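Local coordinates for protein putative angiotensinogen (Lampetra fluviatilis, PDB 5INW) that binds heparin, which promotes its inhibition of thrombin through a template mechanism, and belongs to the serpin family of protease inhibitors, at residues K351-V356 against V398-E403; S371-G376 against L388-I393. The protein carries 1 engineered substitution. All blocks are in the same frame, centred on the assembly; numbering follows the deposited sequence.

Contact 1. Residues K351-V356 against V398-E403; sequences KFKISV and VLHVNE
Strands 352-356 and 398-401 run antiparallel, their axes 4.8 Å apart. Val-398, opposite Ser-355 in a non-hydrogen-bonded pair, sets CG2 against Ser-355 CB (3.8 Å) and CG1 beside the extended Lys-353 chain. Leu-399 forms a hydrogen-bonded pair with Ile-354: its N reaches Ile-354 O at 3.0 Å, almost straight (N-H...O 172°), and its O accepts Ile-354 N. Its CD2 meets the edge of the Phe-352 ring at CE2 (3.9 Å). His-400 shares the face of Val-398, Lys-353 and Ser-355, opposite Leu-399; Lys-353 CD lies over one side of its ring, while His-400 CD2 meets Phe-352 O at the edge, in plane (3.4 Å). Val-401 exchanges two backbone bonds with Phe-352 and lies over one face of that ring, Val-401 CG2 3.7 Å from Phe-352 CZ; Phe-352 CG, between its own N and carbonyl carbon (chi1 59°), brings the ring there. Pro-33 of the C-terminal peptide chain also packs on Phe-352. Glu-403 OE1 forms a weak, long salt bridge with Lys-351 NZ (3.5 Å); OE2 has the stronger partner, hydrogen-bonding Thr-261 OG1. Strand 405-417 hydrogen-bonds to the far edge of 389-401, placing this pair in sheet A of a cleaved serpin, the reactive loop inserted as an added strand.

Contact 2. Residues S371-G376 against L388-I393; sequences SMFSYG and LHVDKI
With chi1 at 67°, Met-372 tucks CG between its own backbone N and carbonyl carbon, and the chain then runs out extended; His-389 takes the same crowded position (chi1 62°), which swings its imidazole to the tyrosine side of the loop. Phe-373 instead has CG anti to its carbonyl carbon, so that its ring is brought back to the strand although the CB bond points away. Met-372 O ends up facing the strand and accepts Val-390 N at 2.8 Å, nearly along the C=O axis; it is the one hydrogen bond joining the two segments. Around it the apolar groups close up. Val-390 lies alongside both Met-372 and Phe-373, putting CG2 against Met-372 CB (3.9 Å) and CG1 against Phe-373 CE1 (3.7 Å). The Phe-373 ring meets Val-390 O at its edge, through CD1 (3.4 Å), and has Met-372 CG over one face. Ile-393 crosses both side chains at about a right angle, and its CD1 touches Met-372 CE (3.9 Å) and Phe-373 CZ (4.1 Å). Farther along the loop, the poorly ordered Tyr-375 leans obliquely on His-389, planes at 41° and CE1 atoms 3.6 Å apart. Met-372 also packs on Thr-128 and Leu-132 of helix 126-136, and Phe-373 on Lys-361 and Ser-365 of helix 361-369, which ends just before the short 3-10 turn. On the strand, Asp-391 and Lys-392 both face Gly-415 of strand 405-417 in a classic beta bulge. The arrangement joins the turn after helix 361-369 to the start of strand 389-401, at the end of serpin sheet A where the inserted reactive loop finishes its run.

Both contacts use strand 389-401: contact 2 takes its first residues, contact 1 its last. Their centres are about 33 Å apart, on opposite sides of the chain's centre, and their nearest atoms about 11 Å apart, so they do not touch. In sequence, contact 2 is nested within the loop closed by contact 1, because strand 345-359 leads through helix 361-369 and the 371-376 turn back into strand 389-401. At contact 1 the neighbour across the sheet is a strand; at contact 2 it is the 3-10 turn and loop that follow helix 361-369. Strand 405-417, the inserted reactive loop, pairs with 389-401 beside both contacts, entering near contact 1 and ending near contact 2.

Contact 1. Residues K351-V356 against V398-E403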
# COMPACT_ATOMS: atom_id res chain seq x y z
N LYS A 351 16.04 12.81 1.99
CA LYS A 351 15.29 13.13 0.77
C LYS A 351 15.69 12.02 -0.22
O LYS A 351 16.89 11.75 -0.43
CB LYS A 351 15.73 14.51 0.27
CG LYS A 351 15.27 14.96 -1.12
CD LYS A 351 15.82 16.37 -1.38
CE LYS A 351 15.95 16.78 -2.85
NZ LYS A 351 14.66 16.94 -3.60
N PHE A 352 14.70 11.34 -0.78
CA PHE A 352 14.96 10.12 -1.53
C PHE A 352 13.76 9.72 -2.32
O PHE A 352 12.65 10.15 -2.02
CB PHE A 352 15.29 8.98 -0.58
CG PHE A 352 14.21 8.67 0.42
CD1 PHE A 352 14.13 9.37 1.60
CD2 PHE A 352 13.26 7.69 0.19
CE1 PHE A 352 13.12 9.10 2.53
CE2 PHE A 352 12.26 7.42 1.11
CZ PHE A 352 12.20 8.12 2.29
N LYS A 353 14.00 8.93 -3.36
CA LYS A 353 12.96 8.23 -4.13
C LYS A 353 13.36 6.76 -4.17
O LYS A 353 14.42 6.43 -4.70
CB LYS A 353 12.82 8.80 -5.54
CG LYS A 353 11.53 8.42 -6.23
CD LYS A 353 11.41 9.10 -7.58
CE LYS A 353 9.97 9.10 -8.09
NZ LYS A 353 9.95 9.32 -9.57
N ILE A 354 12.56 5.91 -3.55
CA ILE A 354 12.75 4.46 -3.63
C ILE A 354 11.55 3.76 -4.24
O ILE A 354 10.43 4.23 -4.08
CB ILE A 354 13.03 3.84 -2.25
CG1 ILE A 354 11.84 3.97 -1.28
CG2 ILE A 354 14.28 4.44 -1.64
CD1 ILE A 354 11.77 2.83 -0.29
N SER A 355 11.76 2.66 -4.96
CA SER A 355 10.65 1.86 -5.49
C SER A 355 10.90 0.40 -5.29
O SER A 355 12.02 -0.02 -5.33
CB SER A 355 10.39 2.14 -6.96
OG SER A 355 11.56 2.06 -7.71
N VAL A 356 9.84 -0.37 -5.04
CA VAL A 356 9.93 -1.78 -4.61
C VAL A 356 8.94 -2.58 -5.45
O VAL A 356 7.88 -2.07 -5.78
CB VAL A 356 9.51 -1.88 -3.14
CG1 VAL A 356 9.58 -3.32 -2.64
CG2 VAL A 356 10.35 -0.92 -2.27
N VAL A 398 6.00 3.16 -5.08
CA VAL A 398 7.06 4.16 -5.06
C VAL A 398 6.86 5.21 -3.96
O VAL A 398 5.74 5.63 -3.72
CB VAL A 398 7.15 4.91 -6.38
CG1 VAL A 398 8.41 5.80 -6.42
CG2 VAL A 398 7.16 3.96 -7.55
N LEU A 399 7.95 5.62 -3.29
CA LEU A 399 7.90 6.61 -2.22
C LEU A 399 8.91 7.69 -2.54
O LEU A 399 10.05 7.39 -2.77
CB LEU A 399 8.19 5.97 -0.85
CG LEU A 399 8.22 6.97 0.32
CD1 LEU A 399 6.89 7.73 0.44
CD2 LEU A 399 8.56 6.28 1.64
N HIS A 400 8.46 8.93 -2.58
CA HIS A 400 9.29 10.06 -2.88
C HIS A 400 9.06 11.05 -1.75
O HIS A 400 7.98 11.51 -1.55
CB HIS A 400 8.92 10.63 -4.26
CG HIS A 400 9.85 11.71 -4.78
ND1 HIS A 400 9.45 12.64 -5.72
CD2 HIS A 400 11.13 12.02 -4.46
CE1 HIS A 400 10.46 13.47 -5.98
NE2 HIS A 400 11.49 13.10 -5.24
N VAL A 401 10.08 11.29 -0.96
CA VAL A 401 10.05 12.31 0.06
C VAL A 401 10.97 13.48 -0.38
O VAL A 401 12.11 13.26 -0.83
CB VAL A 401 10.48 11.74 1.43
CG1 VAL A 401 10.54 12.83 2.49
CG2 VAL A 401 9.52 10.62 1.85
N ASN A 402 10.47 14.71 -0.23
CA ASN A 402 11.26 15.87 -0.50
C ASN A 402 10.83 17.03 0.39
O ASN A 402 10.02 16.83 1.28
CB ASN A 402 11.25 16.18 -2.01
CG ASN A 402 9.94 16.70 -2.53
OD1 ASN A 402 8.96 16.95 -1.79
ND2 ASN A 402 9.92 16.91 -3.84
N GLU A 403 11.38 18.22 0.17
CA GLU A 403 11.09 19.39 0.98
C GLU A 403 9.61 19.78 1.00
O GLU A 403 9.16 20.30 2.00
CB GLU A 403 11.91 20.61 0.49
CG GLU A 403 13.40 20.60 0.83
CD GLU A 403 14.28 19.75 -0.08
OE1 GLU A 403 13.78 19.10 -1.02
OE2 GLU A 403 15.52 19.77 0.14

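Contact 2. Residues S371-G376 against L388-I393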
# COMPACT_ATOMS: atom_id res chain seq x y z
N SER A 371 -5.66 -21.03 -1.86
CA SER A 371 -6.63 -21.74 -2.70
C SER A 371 -6.79 -21.15 -4.08
O SER A 371 -6.66 -21.84 -5.04
CB SER A 371 -7.99 -21.81 -1.97
OG SER A 371 -9.00 -22.36 -2.78
N MET A 372 -7.05 -19.85 -4.15
CA MET A 372 -7.28 -19.12 -5.42
C MET A 372 -6.20 -19.25 -6.51
O MET A 372 -6.49 -18.89 -7.65
CB MET A 372 -7.44 -17.64 -5.12
CG MET A 372 -6.18 -16.94 -4.60
SD MET A 372 -6.64 -15.29 -4.01
CE MET A 372 -5.04 -14.61 -3.62
N PHE A 373 -4.97 -19.70 -6.16
CA PHE A 373 -3.92 -20.00 -7.13
C PHE A 373 -3.90 -21.45 -7.65
O PHE A 373 -3.18 -21.72 -8.62
CB PHE A 373 -2.52 -19.74 -6.55
CG PHE A 373 -2.31 -18.37 -5.98
CD1 PHE A 373 -2.09 -17.28 -6.81
CD2 PHE A 373 -2.27 -18.16 -4.61
CE1 PHE A 373 -1.85 -16.03 -6.28
CE2 PHE A 373 -2.06 -16.89 -4.07
CZ PHE A 373 -1.86 -15.82 -4.91
N SER A 374 -4.54 -22.40 -6.94
CA SER A 374 -4.71 -23.77 -7.42
C SER A 374 -5.43 -23.87 -8.73
O SER A 374 -6.25 -23.01 -9.09
CB SER A 374 -5.64 -24.58 -6.52
OG SER A 374 -5.02 -25.02 -5.37
N TYR A 375 -5.22 -25.00 -9.38
CA TYR A 375 -6.00 -25.38 -10.55
C TYR A 375 -7.40 -25.88 -10.05
O TYR A 375 -8.39 -25.77 -10.76
CB TYR A 375 -5.15 -26.31 -11.49
CG TYR A 375 -3.91 -25.52 -12.00
CD1 TYR A 375 -3.84 -25.02 -13.31
CD2 TYR A 375 -2.84 -25.18 -11.12
CE1 TYR A 375 -2.74 -24.25 -13.73
CE2 TYR A 375 -1.75 -24.41 -11.52
CZ TYR A 375 -1.69 -23.95 -12.82
OH TYR A 375 -0.60 -23.18 -13.21
N GLY A 376 -7.48 -26.28 -8.79
CA GLY A 376 -8.75 -26.40 -8.08
C GLY A 376 -9.25 -25.18 -7.33
O GLY A 376 -9.95 -25.32 -6.32
N LEU A 388 -11.65 -20.79 -13.72
CA LEU A 388 -10.65 -19.73 -13.60
C LEU A 388 -9.90 -19.84 -12.26
O LEU A 388 -10.46 -20.29 -11.25
CB LEU A 388 -11.30 -18.36 -13.75
CG LEU A 388 -12.11 -18.06 -15.04
CD1 LEU A 388 -12.64 -16.66 -15.02
CD2 LEU A 388 -11.26 -18.28 -16.29
N HIS A 389 -8.62 -19.46 -12.31
CA HIS A 389 -7.80 -19.35 -11.13
C HIS A 389 -6.95 -18.10 -11.27
O HIS A 389 -6.74 -17.61 -12.39
CB HIS A 389 -6.90 -20.62 -10.95
CG HIS A 389 -5.91 -20.85 -12.06
ND1 HIS A 389 -4.56 -20.62 -11.91
CD2 HIS A 389 -6.07 -21.29 -13.33
CE1 HIS A 389 -3.93 -20.91 -13.03
NE2 HIS A 389 -4.83 -21.30 -13.91
N VAL A 390 -6.39 -17.65 -10.14
CA VAL A 390 -5.41 -16.57 -10.14
C VAL A 390 -4.05 -17.13 -10.58
O VAL A 390 -3.43 -17.90 -9.88
CB VAL A 390 -5.23 -15.93 -8.74
CG1 VAL A 390 -4.21 -14.81 -8.79
CG2 VAL A 390 -6.55 -15.43 -8.19
N ASP A 391 -3.56 -16.65 -11.72
CA ASP A 391 -2.22 -16.98 -12.19
C ASP A 391 -1.15 -16.27 -11.44
O ASP A 391 -0.21 -16.87 -11.06
CB ASP A 391 -2.08 -16.58 -13.64
CG ASP A 391 -0.82 -17.11 -14.25
OD1 ASP A 391 -0.47 -18.29 -13.99
OD2 ASP A 391 -0.20 -16.37 -15.03
N LYS A 392 -1.33 -14.98 -11.21
CA LYS A 392 -0.29 -14.07 -10.83
C LYS A 392 -0.85 -12.81 -10.14
O LYS A 392 -1.86 -12.22 -10.61
CB LYS A 392 0.48 -13.67 -12.09
CG LYS A 392 1.64 -12.69 -11.83
CD LYS A 392 2.81 -12.85 -12.80
CE LYS A 392 4.15 -12.80 -12.08
NZ LYS A 392 5.26 -13.45 -12.87
N ILE A 393 -0.15 -12.36 -9.10
CA ILE A 393 -0.40 -11.08 -8.43
C ILE A 393 0.86 -10.28 -8.14
O ILE A 393 1.68 -10.70 -7.35
CB ILE A 393 -1.08 -11.28 -7.08
CG1 ILE A 393 -2.41 -11.99 -7.26
CG2 ILE A 393 -1.32 -9.96 -6.40
CD1 ILE A 393 -3.20 -12.10 -5.96